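Local coordinates for protein crustacyanin (PDB 1I4U) that binds the carotenoid astaxanthin as a lipocalin subunit of crustacyanin, the complex that gives the lobster carapace its blue colour, at residues Ser57-Lys61 / Gln62-Glu66; Lys166-Gln169 / Gly170-Pro174. All blocks are in the same frame, centred on the assembly; numbering follows the deposited sequence.

Overall arrangement
Both contacts are local turns at the surface of one antiparallel lipocalin barrel, and strand 52-58 connects them. Contact 1 (57-61 with 62-66) closes the hairpin at the far end of that strand, where it passes into strand 63-68; its centre lies about 15 Å from the centre of the chain. Contact 2 (166-169 with 170-174) is a loop leading to helix 175-178, about 17 Å from the chain centre, and it is tied near the start of the same strand by the C51-C173 disulfide. The two centres are 25 Å apart and the nearest atoms about 11 Å, so they do not touch. Along the chain, contact 1 is complete before contact 2 begins.

Contact 1 (Ser57-Lys61 / Gln62-Glu66); sequences SFDGK and QFVIE. Unlike the reference sequence in segment 62-66: E66 (reference Lys).
S57 and V64 form an antiparallel hydrogen-bonded pair, with S57 N to V64 O at 2.9 Å and V64 N to S57 O at 2.8 Å. Next toward the turn, F58 and F63 make a non-hydrogen-bonded pair, CA to CA 4.4 Å. D59 N then bonds Q62 O at 3.1 Å. This is the beta hairpin joining strands 52-58 and 63-68 of the lipocalin barrel, and its loop holds an Asx turn, made by K61 N bonding D59 OD1 at 2.9 Å. The same oxygen also takes Q62 N, at 2.9 Å, so that two bonds hold D59 OD1; Q62 N comes from its syn side, 34° out of the carboxylate plane. Q62 OE1 hydrogen-bonds K82 NZ. On the sheet face that carries the phenylalanines, F58 CG stands anti to its backbone N (chi1 -178°), and CD1 lies 3.7 Å above the plane of the F63 ring, over its centre. The ring planes are inclined at 47°. An alanine in place of F63 would take away that ring, and is likely to leave a gap beneath F58 and beside R28 and L83. Across the other face, a water bridges S57 OG and V64 O.

Contact 2 (Lys166-Gln169 / Gly170-Pro174); sequences KTVQ and GSSCP
Q169 meets C173 through its backbone: C173 SG comes to 3.7 Å from Q169 CA and 3.8 Å from Q169 C, a van der Waals approach with no hydrogen bond between the two segments. The CB bond of C173 points toward 166-169, and chi1 of -69° puts SG beside the backbone N of C173, at that short distance from Q169 CA. C173 SG is also half of the disulfide to C51, which fastens this loop to the residue just before strand 52-58. G170 lies between these two residues along the chain. With phi 107° and psi -150°, a CB on G170 would clash with the carbonyl oxygen of Q169, which is consistent with a glycine at this position. G170 opens a type I beta turn that ends at C173, closed by C173 N to G170 O at 2.9 Å; the turn leads to P174, the N-cap residue of helix 175-178. The Q169 side chain bends at chi2 and brings OE1 to the hydroxyl of Y175, which G170 N also hydrogen-bonds, while NE2 bonds the carbonyl oxygens of Q37 and V52, anchoring the loop to barrel strands. One water bridges the segments: it donates to Q169 O at 2.8 Å, accepts from S172 N at 3.0 Å and bonds S172 OG at 2.7 Å.

Contact 1 (Ser57-Lys61 / Gln62-Glu66)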
loop_
_atom_site.group_PDB
_atom_site.type_symbol
_atom_site.label_atom_id
_atom_site.label_comp_id
_atom_site.label_asym_id
_atom_site.label_seq_id
_atom_site.Cartn_x
_atom_site.Cartn_y
_atom_site.Cartn_z
ATOM N N SER A 57 9.909 10.136 -15.791
ATOM C CA SER A 57 11.193 9.893 -16.452
ATOM C C SER A 57 11.448 8.399 -16.451
ATOM O O SER A 57 11.360 7.766 -15.384
ATOM C CB SER A 57 12.298 10.647 -15.703
ATOM O OG SER A 57 11.977 12.025 -15.758
ATOM N N PHE A 58 11.736 7.817 -17.583
ATOM C CA PHE A 58 11.939 6.394 -17.683
ATOM C C PHE A 58 13.439 6.120 -17.839
ATOM O O PHE A 58 14.047 6.669 -18.726
ATOM C CB PHE A 58 11.175 5.812 -18.871
ATOM C CG PHE A 58 11.313 4.310 -19.003
ATOM C CD1 PHE A 58 10.802 3.514 -17.992
ATOM C CD2 PHE A 58 11.944 3.742 -20.104
ATOM C CE1 PHE A 58 10.931 2.134 -18.088
ATOM C CE2 PHE A 58 12.092 2.374 -20.214
ATOM C CZ PHE A 58 11.591 1.583 -19.179
ATOM N N ASP A 59 13.975 5.291 -16.964
ATOM C CA ASP A 59 15.404 5.085 -16.905
ATOM C C ASP A 59 15.777 3.724 -17.494
ATOM O O ASP A 59 16.914 3.296 -17.290
ATOM C CB ASP A 59 15.907 5.237 -15.461
ATOM C CG ASP A 59 15.442 4.177 -14.498
ATOM O OD1 ASP A 59 14.927 3.115 -14.929
ATOM O OD2 ASP A 59 15.607 4.377 -13.255
ATOM N N GLY A 60 14.811 3.084 -18.143
ATOM C CA GLY A 60 14.985 1.786 -18.747
ATOM C C GLY A 60 14.483 0.637 -17.902
ATOM O O GLY A 60 14.273 -0.462 -18.411
ATOM N N LYS A 61 14.294 0.845 -16.605
ATOM C CA LYS A 61 13.770 -0.172 -15.698
ATOM C C LYS A 61 12.617 0.288 -14.823
ATOM O O LYS A 61 11.856 -0.543 -14.330
ATOM C CB LYS A 61 14.845 -0.649 -14.721
ATOM C CG LYS A 61 16.062 -1.281 -15.352
ATOM C CD LYS A 61 15.767 -2.109 -16.596
ATOM C CE LYS A 61 16.773 -3.241 -16.738
ATOM N NZ LYS A 61 16.297 -4.278 -17.716
ATOM N N GLN A 62 12.453 1.603 -14.630
ATOM C CA GLN A 62 11.292 2.091 -13.916
ATOM C C GLN A 62 11.114 3.552 -14.314
ATOM O O GLN A 62 11.962 4.128 -14.987
ATOM C CB GLN A 62 11.534 2.021 -12.406
ATOM C CG GLN A 62 12.471 3.124 -11.966
ATOM C CD GLN A 62 12.759 3.094 -10.488
ATOM O OE1 GLN A 62 13.451 3.984 -10.018
ATOM N NE2 GLN A 62 12.217 2.133 -9.761
ATOM N N PHE A 63 10.037 4.108 -13.832
ATOM C CA PHE A 63 9.760 5.532 -13.924
ATOM C C PHE A 63 10.012 6.187 -12.601
ATOM O O PHE A 63 9.555 5.722 -11.558
ATOM C CB PHE A 63 8.321 5.799 -14.340
ATOM C CG PHE A 63 7.858 5.226 -15.649
ATOM C CD1 PHE A 63 7.307 3.970 -15.675
ATOM C CD2 PHE A 63 7.949 5.941 -16.831
ATOM C CE1 PHE A 63 6.853 3.419 -16.872
ATOM C CE2 PHE A 63 7.485 5.414 -18.026
ATOM C CZ PHE A 63 6.899 4.162 -18.049
ATOM N N VAL A 64 10.713 7.310 -12.662
ATOM C CA VAL A 64 10.836 8.255 -11.600
ATOM C C VAL A 64 9.808 9.358 -11.814
ATOM O O VAL A 64 9.618 9.847 -12.931
ATOM C CB VAL A 64 12.254 8.869 -11.593
ATOM C CG1 VAL A 64 12.390 9.978 -10.589
ATOM C CG2 VAL A 64 13.228 7.692 -11.360
ATOM N N ILE A 65 9.085 9.718 -10.776
ATOM C CA ILE A 65 7.921 10.579 -10.891
ATOM C C ILE A 65 8.126 11.791 -10.016
ATOM O O ILE A 65 8.493 11.633 -8.859
ATOM C CB ILE A 65 6.589 9.919 -10.470
ATOM C CG1 ILE A 65 6.387 8.577 -11.120
ATOM C CG2 ILE A 65 5.429 10.857 -10.766
ATOM C CD1 ILE A 65 5.260 7.761 -10.561
ATOM N N GLU A 66 7.834 12.971 -10.559
ATOM C CA GLU A 66 7.652 14.167 -9.761
ATOM C C GLU A 66 6.184 14.575 -9.957
ATOM O O GLU A 66 5.765 14.924 -11.052
ATOM C CB GLU A 66 8.609 15.298 -10.163
ATOM C CG GLU A 66 10.066 14.922 -9.951
ATOM C CD GLU A 66 11.023 16.013 -10.302
ATOM O OE1 GLU A 66 11.818 16.310 -9.415
ATOM O OE2 GLU A 66 10.842 16.415 -11.442
HETATM O O HOH W 1 10.645 12.819 -13.252
#

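Contact 2 (Lys166-Gln169 / Gly170-Pro174)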
loop_
_atom_site.group_PDB
_atom_site.type_symbol
_atom_site.label_atom_id
_atom_site.label_comp_id
_atom_site.label_asym_id
_atom_site.label_seq_id
_atom_site.Cartn_x
_atom_site.Cartn_y
_atom_site.Cartn_z
ATOM N N LYS A 166 -13.876 15.773 -11.380
ATOM C CA LYS A 166 -12.873 16.504 -12.166
ATOM C C LYS A 166 -11.916 17.225 -11.244
ATOM O O LYS A 166 -12.290 17.729 -10.188
ATOM C CB LYS A 166 -13.585 17.512 -13.062
ATOM C CG LYS A 166 -12.828 18.120 -14.179
ATOM C CD LYS A 166 -13.717 18.884 -15.161
ATOM C CE LYS A 166 -14.398 17.816 -16.008
ATOM N NZ LYS A 166 -15.216 18.472 -17.082
ATOM N N THR A 167 -10.668 17.308 -11.638
ATOM C CA THR A 167 -9.592 17.984 -10.901
ATOM C C THR A 167 -9.376 19.347 -11.501
ATOM O O THR A 167 -9.380 19.552 -12.721
ATOM C CB THR A 167 -8.309 17.147 -11.066
ATOM O OG1 THR A 167 -8.681 15.902 -10.515
ATOM C CG2 THR A 167 -7.082 17.790 -10.408
ATOM N N VAL A 168 -9.161 20.324 -10.663
ATOM C CA VAL A 168 -8.827 21.670 -11.151
ATOM C C VAL A 168 -7.546 21.636 -11.973
ATOM O O VAL A 168 -6.521 21.169 -11.510
ATOM C CB VAL A 168 -8.691 22.638 -9.981
ATOM C CG1 VAL A 168 -8.208 23.995 -10.481
ATOM C CG2 VAL A 168 -9.989 22.739 -9.191
ATOM N N GLN A 169 -7.630 22.157 -13.190
ATOM C CA GLN A 169 -6.504 22.305 -14.091
ATOM C C GLN A 169 -6.690 23.589 -14.891
ATOM O O GLN A 169 -7.762 24.216 -14.866
ATOM C CB GLN A 169 -6.408 21.116 -15.051
ATOM C CG GLN A 169 -6.193 19.764 -14.394
ATOM C CD GLN A 169 -4.823 19.558 -13.821
ATOM O OE1 GLN A 169 -3.932 20.411 -13.829
ATOM N NE2 GLN A 169 -4.594 18.346 -13.300
ATOM N N GLY A 170 -5.651 23.984 -15.607
ATOM C CA GLY A 170 -5.632 25.045 -16.593
ATOM C C GLY A 170 -4.950 26.278 -16.192
ATOM O O GLY A 170 -4.002 26.264 -15.389
ATOM N N SER A 171 -5.401 27.396 -16.734
ATOM C CA SER A 171 -4.591 28.628 -16.729
ATOM C C SER A 171 -4.438 29.195 -15.324
ATOM O O SER A 171 -3.520 29.996 -15.086
ATOM C CB SER A 171 -5.132 29.589 -17.783
ATOM O OG SER A 171 -6.433 29.995 -17.369
ATOM N N SER A 172 -5.256 28.823 -14.344
ATOM C CA SER A 172 -5.110 29.216 -12.966
ATOM C C SER A 172 -4.017 28.457 -12.213
ATOM O O SER A 172 -3.688 28.794 -11.075
ATOM C CB SER A 172 -6.393 29.041 -12.142
ATOM O OG SER A 172 -6.699 27.687 -11.820
ATOM N N CYS A 173 -3.473 27.427 -12.812
ATOM C CA CYS A 173 -2.460 26.584 -12.175
ATOM C C CYS A 173 -1.060 27.108 -12.445
ATOM O O CYS A 173 -0.745 27.420 -13.604
ATOM C CB CYS A 173 -2.540 25.171 -12.727
ATOM S SG CYS A 173 -4.034 24.302 -12.228
ATOM N N PRO A 174 -0.216 27.175 -11.426
ATOM C CA PRO A 174 1.158 27.671 -11.593
ATOM C C PRO A 174 2.101 26.566 -12.053
ATOM O O PRO A 174 3.099 26.233 -11.390
ATOM C CB PRO A 174 1.514 28.185 -10.204
ATOM C CG PRO A 174 0.829 27.186 -9.313
ATOM C CD PRO A 174 -0.474 26.881 -10.007
HETATM O O HOH W 2 -7.668 26.982 -14.288
#